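Long-range contact in MMACHC-like protein (Caenorhabditis elegans, PDB 5UJC), which binds cobalamin and probably removes its upper axial ligand, reductively decyanating cyanocobalamin with a flavin cofactor and demethylating methylcobalamin with glutathione: residues Q148-W159 with S212-E220. Residues are numbered along the deposited sequence; the frame is centred on the assembly and turned at random.
Sequences QPCHFQEDGVTW and SEDVRTALE
Two aromatic rings, F152 and W159, lie against one side of helix 212-225, and each presents a face to an aliphatic group. V215 CG1 stands almost squarely over the F152 ring, 3.5 Å from its centroid and 6° off the normal, a CH-pi contact; S212 OG, in one of two modelled conformers, lies at the ring edge. On W159 the aliphatic stem of R216 covers one face, with R216 CG 3.6 Å from the centroid of the six-membered ring. Around the indole edge, L219 CD1 touches W159 CH2 and the E220 carboxylate, turned only 26° from the ring plane, receives the pyrrole N-H. That bond, W159 NE1 to E220 OE2, is 2.8 Å, uses the anti lone pair and runs within the indole plane.

R216 illustrates how one long side chain can serve two purposes. Having passed over the indole, it bends at chi3 (-84°), and its guanidinium arrives between loop and helix. There R216 NH2 donates to F152 O at 3.0 Å, from above the carbonyl plane, while R216 NH1 pairs with E213 OE2 in a salt bridge one turn back. Loop carbonyl and helix carboxylate together limit the rotation of the guanidinium.

The loop braces itself too: the Q153 amide donates from NE2 to both P149 O and W159 O, linking the start of the loop to a point ten residues on. Were W159 replaced by an alanine, the R216 stem would probably lose its aromatic cover and E220 OE2 its indole donor. F171 meets the same indole edge-to-face. The whole is a loop-on-helix contact, joining the excursion between strands 145-147 and 174-176 to helix 212-225; it flanks the B12 site of this MMACHC-family protein, where Q148, a pocket residue directed away from the helix, hydrogen-bonds methylcobalamin through OE1.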
loop_
_atom_site.group_PDB
_atom_site.type_symbol
_atom_site.label_atom_id
_atom_site.label_comp_id
_atom_site.label_asym_id
_atom_site.label_seq_id
_atom_site.Cartn_x
_atom_site.Cartn_y
_atom_site.Cartn_z
ATOM N N GLN A 148 -12.960 -10.007 -0.871
ATOM C CA GLN A 148 -13.259 -10.138 0.537
ATOM C C GLN A 148 -13.858 -11.519 0.810
ATOM O O GLN A 148 -14.767 -11.929 0.108
ATOM C CB GLN A 148 -14.269 -9.070 0.938
ATOM C CG GLN A 148 -13.781 -7.655 0.676
ATOM C CD GLN A 148 -14.604 -6.616 1.401
ATOM O OE1 GLN A 148 -14.725 -6.645 2.627
ATOM N NE2 GLN A 148 -15.166 -5.698 0.659
ATOM N N PRO A 149 -13.387 -12.221 1.876
ATOM C CA PRO A 149 -13.914 -13.558 2.123
ATOM C C PRO A 149 -15.438 -13.597 2.272
ATOM O O PRO A 149 -16.082 -14.560 1.813
ATOM C CB PRO A 149 -13.234 -13.968 3.427
ATOM C CG PRO A 149 -11.934 -13.230 3.414
ATOM C CD PRO A 149 -12.212 -11.929 2.729
ATOM N N CYS A 150 -16.014 -12.551 2.871
ATOM C CA CYS A 150 -17.486 -12.488 3.090
ATOM C C CYS A 150 -18.280 -12.420 1.780
ATOM O O CYS A 150 -19.491 -12.654 1.784
ATOM C CB CYS A 150 -17.862 -11.273 3.981
ATOM S SG CYS A 150 -17.485 -9.622 3.269
ATOM N N HIS A 151 -17.608 -12.051 0.667
ATOM C CA HIS A 151 -18.262 -12.018 -0.657
ATOM C C HIS A 151 -18.177 -13.344 -1.442
ATOM O O HIS A 151 -18.674 -13.429 -2.569
ATOM C CB HIS A 151 -17.677 -10.882 -1.512
ATOM C CG HIS A 151 -17.998 -9.512 -1.005
ATOM N ND1 HIS A 151 -17.243 -8.406 -1.332
ATOM C CD2 HIS A 151 -18.991 -9.064 -0.197
ATOM C CE1 HIS A 151 -17.757 -7.337 -0.754
ATOM N NE2 HIS A 151 -18.817 -7.708 -0.059
ATOM N N PHE A 152 -17.538 -14.359 -0.847
ATOM C CA PHE A 152 -17.314 -15.641 -1.514
ATOM C C PHE A 152 -17.790 -16.830 -0.650
ATOM O O PHE A 152 -17.278 -17.938 -0.736
ATOM C CB PHE A 152 -15.845 -15.738 -1.953
ATOM C CG PHE A 152 -15.498 -14.749 -3.033
ATOM C CD1 PHE A 152 -15.770 -15.050 -4.372
ATOM C CD2 PHE A 152 -15.109 -13.446 -2.714
ATOM C CE1 PHE A 152 -15.576 -14.103 -5.368
ATOM C CE2 PHE A 152 -14.920 -12.492 -3.711
ATOM C CZ PHE A 152 -15.172 -12.824 -5.038
ATOM N N GLN A 153 -18.871 -16.587 0.076
ATOM C CA GLN A 153 -19.575 -17.627 0.827
ATOM C C GLN A 153 -20.528 -18.408 -0.061
ATOM O O GLN A 153 -21.114 -17.856 -0.999
ATOM C CB GLN A 153 -20.385 -16.992 1.955
ATOM C CG GLN A 153 -19.551 -16.243 2.951
ATOM C CD GLN A 153 -18.602 -17.153 3.664
ATOM O OE1 GLN A 153 -19.019 -18.068 4.354
ATOM N NE2 GLN A 153 -17.329 -16.962 3.443
ATOM N N GLU A 154 -20.688 -19.691 0.256
ATOM C CA GLU A 154 -21.681 -20.538 -0.402
ATOM C C GLU A 154 -22.591 -21.157 0.646
ATOM O O GLU A 154 -22.154 -21.455 1.761
ATOM C CB GLU A 154 -20.991 -21.632 -1.216
ATOM C CG GLU A 154 -20.340 -21.129 -2.493
ATOM C CD GLU A 154 -21.344 -20.531 -3.457
ATOM O OE1 GLU A 154 -22.526 -20.931 -3.409
ATOM O OE2 GLU A 154 -20.954 -19.662 -4.265
ATOM N N ASP A 155 -23.865 -21.333 0.291
ATOM C CA ASP A 155 -24.860 -21.889 1.226
ATOM C C ASP A 155 -24.485 -23.312 1.620
ATOM O O ASP A 155 -24.275 -24.164 0.758
ATOM C CB ASP A 155 -26.268 -21.870 0.602
ATOM C CG ASP A 155 -26.860 -20.462 0.517
ATOM O OD1 ASP A 155 -26.641 -19.656 1.452
ATOM O OD2 ASP A 155 -27.559 -20.170 -0.477
ATOM N N GLY A 156 -24.353 -23.546 2.927
ATOM C CA GLY A 156 -24.009 -24.866 3.450
ATOM C C GLY A 156 -22.588 -25.306 3.129
ATOM O O GLY A 156 -22.307 -26.504 3.071
ATOM N N VAL A 157 -21.691 -24.335 2.905
ATOM C CA VAL A 157 -20.270 -24.610 2.796
ATOM C C VAL A 157 -19.546 -23.840 3.891
ATOM O O VAL A 157 -19.784 -22.639 4.089
ATOM C CB VAL A 157 -19.701 -24.190 1.418
ATOM C CG1 VAL A 157 -18.200 -24.472 1.344
ATOM C CG2 VAL A 157 -20.440 -24.910 0.290
ATOM N N THR A 158 -18.682 -24.536 4.618
ATOM C CA THR A 158 -17.860 -23.911 5.636
ATOM C C THR A 158 -16.558 -23.450 4.991
ATOM O O THR A 158 -15.649 -24.244 4.775
ATOM C CB THR A 158 -17.576 -24.888 6.800
ATOM O OG1 THR A 158 -18.794 -25.154 7.500
ATOM C CG2 THR A 158 -16.530 -24.307 7.783
ATOM N N TRP A 159 -16.519 -22.175 4.615
ATOM C CA TRP A 159 -15.319 -21.554 4.042
ATOM C C TRP A 159 -15.315 -20.065 4.423
ATOM O O TRP A 159 -16.344 -19.412 4.300
ATOM C CB TRP A 159 -15.297 -21.704 2.494
ATOM C CG TRP A 159 -14.037 -21.207 1.904
ATOM C CD1 TRP A 159 -12.878 -21.914 1.721
ATOM C CD2 TRP A 159 -13.725 -19.850 1.578
ATOM N NE1 TRP A 159 -11.886 -21.087 1.294
ATOM C CE2 TRP A 159 -12.370 -19.813 1.202
ATOM C CE3 TRP A 159 -14.455 -18.660 1.583
ATOM C CZ2 TRP A 159 -11.745 -18.649 0.787
ATOM C CZ3 TRP A 159 -13.830 -17.500 1.186
ATOM C CH2 TRP A 159 -12.495 -17.503 0.778
ATOM N N SER A 212 -14.910 -17.678 -8.959
ATOM C CA SER A 212 -14.883 -17.665 -7.498
ATOM C C SER A 212 -13.908 -18.670 -6.905
ATOM O O SER A 212 -13.323 -18.416 -5.850
ATOM C CB SER A 212 -16.279 -17.880 -6.923
ATOM O OG SER A 212 -17.111 -16.781 -7.235
ATOM N N GLU A 213 -13.730 -19.823 -7.562
ATOM C CA GLU A 213 -12.777 -20.811 -7.032
ATOM C C GLU A 213 -11.329 -20.299 -7.100
ATOM O O GLU A 213 -10.542 -20.636 -6.270
ATOM C CB GLU A 213 -12.926 -22.176 -7.718
ATOM C CG GLU A 213 -14.238 -22.894 -7.426
ATOM C CD GLU A 213 -14.440 -23.326 -5.952
ATOM O OE1 GLU A 213 -13.470 -23.478 -5.187
ATOM O OE2 GLU A 213 -15.608 -23.522 -5.569
ATOM N N ASP A 214 -10.998 -19.498 -8.121
ATOM C CA ASP A 214 -9.667 -18.828 -8.166
ATOM C C ASP A 214 -9.516 -17.831 -7.042
ATOM O O ASP A 214 -8.452 -17.761 -6.405
ATOM C CB ASP A 214 -9.430 -18.107 -9.505
ATOM C CG ASP A 214 -9.252 -19.060 -10.663
ATOM O OD1 ASP A 214 -8.768 -20.205 -10.449
ATOM O OD2 ASP A 214 -9.572 -18.661 -11.788
ATOM N N VAL A 215 -10.599 -17.112 -6.733
ATOM C CA VAL A 215 -10.570 -16.148 -5.626
ATOM C C VAL A 215 -10.319 -16.864 -4.320
ATOM O O VAL A 215 -9.460 -16.452 -3.523
ATOM C CB VAL A 215 -11.885 -15.326 -5.541
ATOM C CG1 VAL A 215 -11.878 -14.420 -4.314
ATOM C CG2 VAL A 215 -12.100 -14.517 -6.807
ATOM N N ARG A 216 -11.041 -17.968 -4.084
ATOM C CA ARG A 216 -10.870 -18.674 -2.822
ATOM C C ARG A 216 -9.443 -19.254 -2.694
ATOM O O ARG A 216 -8.832 -19.176 -1.630
ATOM C CB ARG A 216 -11.943 -19.766 -2.635
ATOM C CG ARG A 216 -13.342 -19.207 -2.350
ATOM C CD ARG A 216 -14.364 -20.290 -1.993
ATOM N NE ARG A 216 -14.914 -20.860 -3.193
ATOM C CZ ARG A 216 -16.014 -20.421 -3.837
ATOM N NH1 ARG A 216 -16.361 -20.988 -4.967
ATOM N NH2 ARG A 216 -16.765 -19.410 -3.349
ATOM N N THR A 217 -8.895 -19.746 -3.797
ATOM C CA THR A 217 -7.521 -20.258 -3.797
ATOM C C THR A 217 -6.527 -19.128 -3.504
ATOM O O THR A 217 -5.603 -19.295 -2.716
ATOM C CB THR A 217 -7.178 -20.936 -5.118
ATOM O OG1 THR A 217 -8.080 -22.019 -5.324
ATOM C CG2 THR A 217 -5.754 -21.477 -5.109
ATOM N N ALA A 218 -6.734 -17.977 -4.136
ATOM C CA ALA A 218 -5.845 -16.821 -3.925
ATOM C C ALA A 218 -5.869 -16.397 -2.455
ATOM O O ALA A 218 -4.813 -16.101 -1.856
ATOM C CB ALA A 218 -6.262 -15.666 -4.819
ATOM N N LEU A 219 -7.068 -16.367 -1.863
ATOM C CA LEU A 219 -7.189 -15.956 -0.490
ATOM C C LEU A 219 -6.535 -16.951 0.475
ATOM O O LEU A 219 -5.929 -16.537 1.485
ATOM C CB LEU A 219 -8.653 -15.704 -0.115
ATOM C CG LEU A 219 -9.294 -14.474 -0.769
ATOM C CD1 LEU A 219 -10.780 -14.412 -0.538
ATOM C CD2 LEU A 219 -8.641 -13.235 -0.283
ATOM N N GLU A 220 -6.635 -18.240 0.175
ATOM C CA GLU A 220 -5.917 -19.254 0.953
ATOM C C GLU A 220 -4.395 -19.109 0.806
ATOM O O GLU A 220 -3.677 -19.189 1.785
ATOM C CB GLU A 220 -6.371 -20.656 0.575
ATOM C CG GLU A 220 -7.823 -20.937 1.025
ATOM C CD GLU A 220 -8.318 -22.334 0.719
ATOM O OE1 GLU A 220 -7.500 -23.202 0.388
ATOM O OE2 GLU A 220 -9.549 -22.573 0.852
#